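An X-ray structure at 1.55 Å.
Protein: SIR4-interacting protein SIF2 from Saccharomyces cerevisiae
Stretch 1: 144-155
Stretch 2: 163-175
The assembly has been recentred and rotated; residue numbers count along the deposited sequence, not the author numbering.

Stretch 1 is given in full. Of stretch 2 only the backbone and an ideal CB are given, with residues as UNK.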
# COMPACT_ATOMS: atom_id res chain seq x y z
N VAL A 144 16.53 16.13 -0.81
CA VAL A 144 16.36 15.63 0.55
C VAL A 144 15.24 16.47 1.14
O VAL A 144 15.32 17.70 1.18
CB VAL A 144 17.64 15.81 1.39
CG1 VAL A 144 17.41 15.31 2.81
CG2 VAL A 144 18.79 15.05 0.75
N LEU A 145 14.17 15.79 1.57
CA LEU A 145 12.99 16.44 2.14
C LEU A 145 12.87 16.07 3.62
O LEU A 145 12.26 15.06 3.97
CB LEU A 145 11.74 15.99 1.38
CG LEU A 145 11.50 16.59 -0.02
CD1 LEU A 145 12.70 16.39 -0.92
CD2 LEU A 145 10.26 15.93 -0.62
N ASN A 146 13.41 16.92 4.48
CA ASN A 146 13.40 16.64 5.91
C ASN A 146 12.56 17.61 6.74
O ASN A 146 12.90 18.79 6.86
CB ASN A 146 14.84 16.61 6.42
CG ASN A 146 14.95 15.97 7.79
OD1 ASN A 146 14.36 14.93 8.04
ND2 ASN A 146 15.72 16.60 8.67
N PHE A 147 11.47 17.10 7.31
CA PHE A 147 10.60 17.91 8.15
C PHE A 147 9.94 17.02 9.21
O PHE A 147 9.80 17.43 10.36
CB PHE A 147 9.52 18.60 7.30
CG PHE A 147 8.83 19.72 8.03
CD1 PHE A 147 9.50 20.90 8.33
CD2 PHE A 147 7.50 19.59 8.42
CE1 PHE A 147 8.87 21.93 9.02
CE2 PHE A 147 6.86 20.61 9.12
CZ PHE A 147 7.55 21.78 9.42
N HIS A 148 9.54 15.82 8.81
CA HIS A 148 8.92 14.88 9.75
C HIS A 148 9.94 14.49 10.81
O HIS A 148 11.14 14.45 10.54
CB HIS A 148 8.48 13.60 9.03
CG HIS A 148 7.32 13.78 8.11
ND1 HIS A 148 6.01 13.82 8.55
CD2 HIS A 148 7.26 13.90 6.76
CE1 HIS A 148 5.20 13.95 7.52
NE2 HIS A 148 5.94 14.00 6.42
N ARG A 149 9.45 14.18 12.01
CA ARG A 149 10.33 13.75 13.10
C ARG A 149 9.83 12.45 13.71
O ARG A 149 10.14 12.12 14.86
CB ARG A 149 10.41 14.84 14.17
CG ARG A 149 11.15 16.09 13.71
CD ARG A 149 11.76 16.83 14.89
NE ARG A 149 10.75 17.39 15.79
CZ ARG A 149 10.10 18.53 15.56
NH1 ARG A 149 10.34 19.23 14.47
NH2 ARG A 149 9.20 18.96 16.44
N ALA A 150 9.06 11.70 12.93
CA ALA A 150 8.52 10.41 13.35
C ALA A 150 8.52 9.48 12.13
O ALA A 150 8.61 9.95 10.99
CB ALA A 150 7.10 10.58 13.89
N PRO A 151 8.44 8.16 12.35
CA PRO A 151 8.44 7.20 11.23
C PRO A 151 7.41 7.51 10.14
O PRO A 151 6.25 7.79 10.42
CB PRO A 151 8.16 5.87 11.92
CG PRO A 151 8.81 6.06 13.26
CD PRO A 151 8.39 7.45 13.64
N ILE A 152 7.86 7.44 8.89
CA ILE A 152 7.00 7.70 7.75
C ILE A 152 6.11 6.49 7.50
O ILE A 152 6.60 5.36 7.41
CB ILE A 152 7.84 7.99 6.49
CG1 ILE A 152 8.79 9.16 6.76
CG2 ILE A 152 6.93 8.27 5.31
CD1 ILE A 152 8.08 10.45 7.14
N VAL A 153 4.80 6.72 7.39
CA VAL A 153 3.86 5.62 7.16
C VAL A 153 3.25 5.62 5.76
O VAL A 153 2.92 4.56 5.23
CB VAL A 153 2.71 5.62 8.19
CG1 VAL A 153 3.26 5.52 9.59
CG2 VAL A 153 1.87 6.88 8.04
N SER A 154 3.09 6.80 5.17
CA SER A 154 2.49 6.88 3.85
C SER A 154 3.06 8.03 3.02
O SER A 154 3.36 9.10 3.55
CB SER A 154 0.97 7.05 3.98
OG SER A 154 0.33 7.04 2.71
N VAL A 155 3.23 7.78 1.73
CA VAL A 155 3.71 8.78 0.78
C VAL A 155 2.95 8.54 -0.52
O VAL A 155 2.98 7.44 -1.07
CB VAL A 155 5.22 8.63 0.49
CG1 VAL A 155 5.63 9.60 -0.62
CG2 VAL A 155 6.02 8.91 1.74
N UNK A 163 4.05 16.89 -6.96
CA UNK A 163 3.79 17.01 -5.53
C UNK A 163 3.60 15.66 -4.87
O UNK A 163 3.20 14.70 -5.51
CB UNK A 163 2.55 17.88 -5.29
N UNK A 164 3.90 15.60 -3.58
CA UNK A 164 3.67 14.39 -2.82
C UNK A 164 3.07 14.79 -1.48
O UNK A 164 3.21 15.93 -1.04
CB UNK A 164 4.96 13.59 -2.64
N UNK A 165 2.37 13.84 -0.87
CA UNK A 165 1.80 14.04 0.46
C UNK A 165 2.49 12.96 1.27
O UNK A 165 2.58 11.81 0.84
CB UNK A 165 0.27 13.94 0.50
N UNK A 166 3.01 13.33 2.44
CA UNK A 166 3.67 12.35 3.29
C UNK A 166 3.06 12.46 4.68
O UNK A 166 2.70 13.55 5.12
CB UNK A 166 5.18 12.57 3.33
N UNK A 167 2.93 11.33 5.35
CA UNK A 167 2.37 11.32 6.70
C UNK A 167 3.17 10.38 7.57
O UNK A 167 3.61 9.32 7.11
CB UNK A 167 0.90 10.91 6.69
N UNK A 168 3.40 10.78 8.82
CA UNK A 168 4.14 9.94 9.75
C UNK A 168 3.21 9.33 10.79
O UNK A 168 2.00 9.59 10.79
CB UNK A 168 5.24 10.75 10.44
N UNK A 169 3.78 8.50 11.67
CA UNK A 169 3.00 7.83 12.70
C UNK A 169 2.28 8.75 13.67
O UNK A 169 1.27 8.36 14.26
CB UNK A 169 3.92 6.90 13.50
N UNK A 170 2.79 9.97 13.85
CA UNK A 170 2.16 10.93 14.75
C UNK A 170 1.10 11.73 13.99
O UNK A 170 0.57 12.71 14.50
CB UNK A 170 3.20 11.86 15.36
N UNK A 171 0.82 11.29 12.77
CA UNK A 171 -0.15 11.92 11.89
C UNK A 171 0.20 13.31 11.40
O UNK A 171 -0.67 14.05 10.94
CB UNK A 171 -1.50 11.99 12.61
N UNK A 172 1.47 13.68 11.50
CA UNK A 172 1.88 14.97 10.96
C UNK A 172 1.85 14.69 9.47
O UNK A 172 2.46 13.72 9.00
CB UNK A 172 3.24 15.45 11.47
N UNK A 173 1.13 15.51 8.73
CA UNK A 173 1.00 15.33 7.29
C UNK A 173 1.54 16.54 6.56
O UNK A 173 1.22 17.68 6.90
CB UNK A 173 -0.46 15.08 6.90
N UNK A 174 2.37 16.29 5.55
CA UNK A 174 3.00 17.37 4.80
C UNK A 174 2.74 17.31 3.30
O UNK A 174 2.79 16.23 2.71
CB UNK A 174 4.51 17.35 5.05
N UNK A 175 2.45 18.47 2.71
CA UNK A 175 2.25 18.59 1.28
C UNK A 175 3.54 19.21 0.77
O UNK A 175 3.92 20.31 1.20
CB UNK A 175 1.01 19.42 0.92

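Position 163 opens the strand with extended backbone angles and nothing of stretch 1 within reach of its CB, so almost any residue would serve; it is His-163. At 164 the CB points toward stretch 1, 4.5 Å from Val-155 CG1, with Leu-145 beyond, and an aliphatic chain is called for. Ile-164 reaches both: its CD1 lies 4.0 Å from Leu-145 CD2 and 4.3 Å from Val-155 CG1. Position 165 turns sideways with nothing of stretch 1 near its CB; its phi and psi favour a beta-branched residue, and Ile-165 fits, its end leading away.

At 166 the CB shares a sheet face with Val-155 and sits only 3.5 Å from His-148 NE2. A small polar residue suits this better than a bulky one: serine, threonine or cysteine. Ser-166, in the p rotamer, brings OG to 2.7 Å from His-148 NE2 in a hydrogen bond that either atom could donate.

Position 167 pairs with Ser-154: its N donates to Ser-154 O (2.9 Å), while its O accepts from both Val-153 N (2.9 Å) and Ser-154 N (3.2 Å), the mark of a beta bulge. Its CB, 4.4 Å from Val-153 CG2, suits an apolar side chain, aliphatic or methionine. Met-167 answers with CE 4.1 Å from that CG2.

Position 168 is crowded, its CB 3.1 Å from Pro-151 O and 3.7 Å from His-148 ND1. A short acceptor is wanted, aspartate or asparagine; a turn begins here, and an acceptor could also take the amide N of position 172. Asp-168 OD2 accepts from His-148 ND1 (2.8 Å) and from a water that also binds Arg-149 N; OD1 accepts from that amide N at 3.0 Å.

At 169, N donates to Pro-151 O (2.9 Å), and the CB lies sideways, with Pro-151 O, Val-153 CG1 and Ala-150 CB within 5 Å: a compact apolar residue would suit. Val-169 places CG1 3.3 Å from Val-153 CG1 and CG2 3.4 Å from Pro-151 CD. At 170 only Ala-150 CB is nearby, so many side chains fit; Glu-170 rests its CG 3.7 Å from that methyl.

Position 171 has positive phi, favouring glycine, asparagine or aspartate; Asn-171 closes the type I turn. At 172 the CB is 4.3 Å from His-148 ND1, suiting a modest apolar residue; Val-172 packs its CG1 4.1 Å from that ND1. At 173 CA-to-CB points away and the backbone is extended, so a beta-branched residue suits, among others; Thr-173 OG1 hydrogen-bonds to Asn-171 O (3.3 Å).

At 174 the CB faces His-148 and Phe-147, so a branched aliphatic suits: Ile-174 sets CD1 3.4 Å from Phe-147 CD2. Stretch 1 sets no preference at 175, out of its reach; it is Leu-175.

Stretch 2 (163-175) HIISMDVENVTIL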
# COMPACT_ATOMS: atom_id res chain seq x y z
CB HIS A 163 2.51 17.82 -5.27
CG HIS A 163 2.56 19.22 -5.78
ND1 HIS A 163 2.43 19.54 -7.11
CD2 HIS A 163 2.72 20.40 -5.13
CE1 HIS A 163 2.51 20.85 -7.26
NE2 HIS A 163 2.69 21.40 -6.07
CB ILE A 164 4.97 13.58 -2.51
CG1 ILE A 164 5.95 14.41 -1.69
CG2 ILE A 164 5.60 13.08 -3.80
CD1 ILE A 164 7.06 13.59 -1.05
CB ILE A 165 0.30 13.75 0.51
CG1 ILE A 165 -0.46 14.70 -0.40
CG2 ILE A 165 -0.20 13.89 1.95
CD1 ILE A 165 -1.84 14.21 -0.72
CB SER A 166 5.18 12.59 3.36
OG SER A 166 5.48 13.90 3.81
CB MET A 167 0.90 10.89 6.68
CG MET A 167 0.22 11.01 8.04
SD MET A 167 -1.56 10.74 7.97
CE MET A 167 -1.57 9.01 7.64
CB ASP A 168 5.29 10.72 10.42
CG ASP A 168 4.83 11.92 11.23
OD1 ASP A 168 3.80 11.82 11.93
OD2 ASP A 168 5.52 12.96 11.17
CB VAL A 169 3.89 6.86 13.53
CG1 VAL A 169 4.42 5.75 12.64
CG2 VAL A 169 5.02 7.61 14.17
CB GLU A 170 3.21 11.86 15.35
CG GLU A 170 4.24 11.16 16.22
CD GLU A 170 3.60 10.36 17.34
OE1 GLU A 170 2.70 10.91 18.02
OE2 GLU A 170 4.00 9.20 17.55
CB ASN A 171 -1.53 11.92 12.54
CG ASN A 171 -2.18 10.55 12.50
OD1 ASN A 171 -2.38 9.97 11.43
ND2 ASN A 171 -2.50 10.02 13.67
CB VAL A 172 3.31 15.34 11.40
CG1 VAL A 172 3.77 16.59 10.65
CG2 VAL A 172 3.33 15.61 12.90
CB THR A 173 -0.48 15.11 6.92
OG1 THR A 173 -0.99 14.01 7.68
CG2 THR A 173 -0.62 14.80 5.44
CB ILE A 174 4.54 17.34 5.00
CG1 ILE A 174 4.88 17.41 6.49
CG2 ILE A 174 5.19 18.48 4.23
CD1 ILE A 174 4.42 18.67 7.18
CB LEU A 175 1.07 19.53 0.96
CG LEU A 175 1.02 20.02 -0.49
CD1 LEU A 175 0.79 18.85 -1.44
CD2 LEU A 175 -0.09 21.06 -0.62
O HOH W 1 6.75 14.69 12.90
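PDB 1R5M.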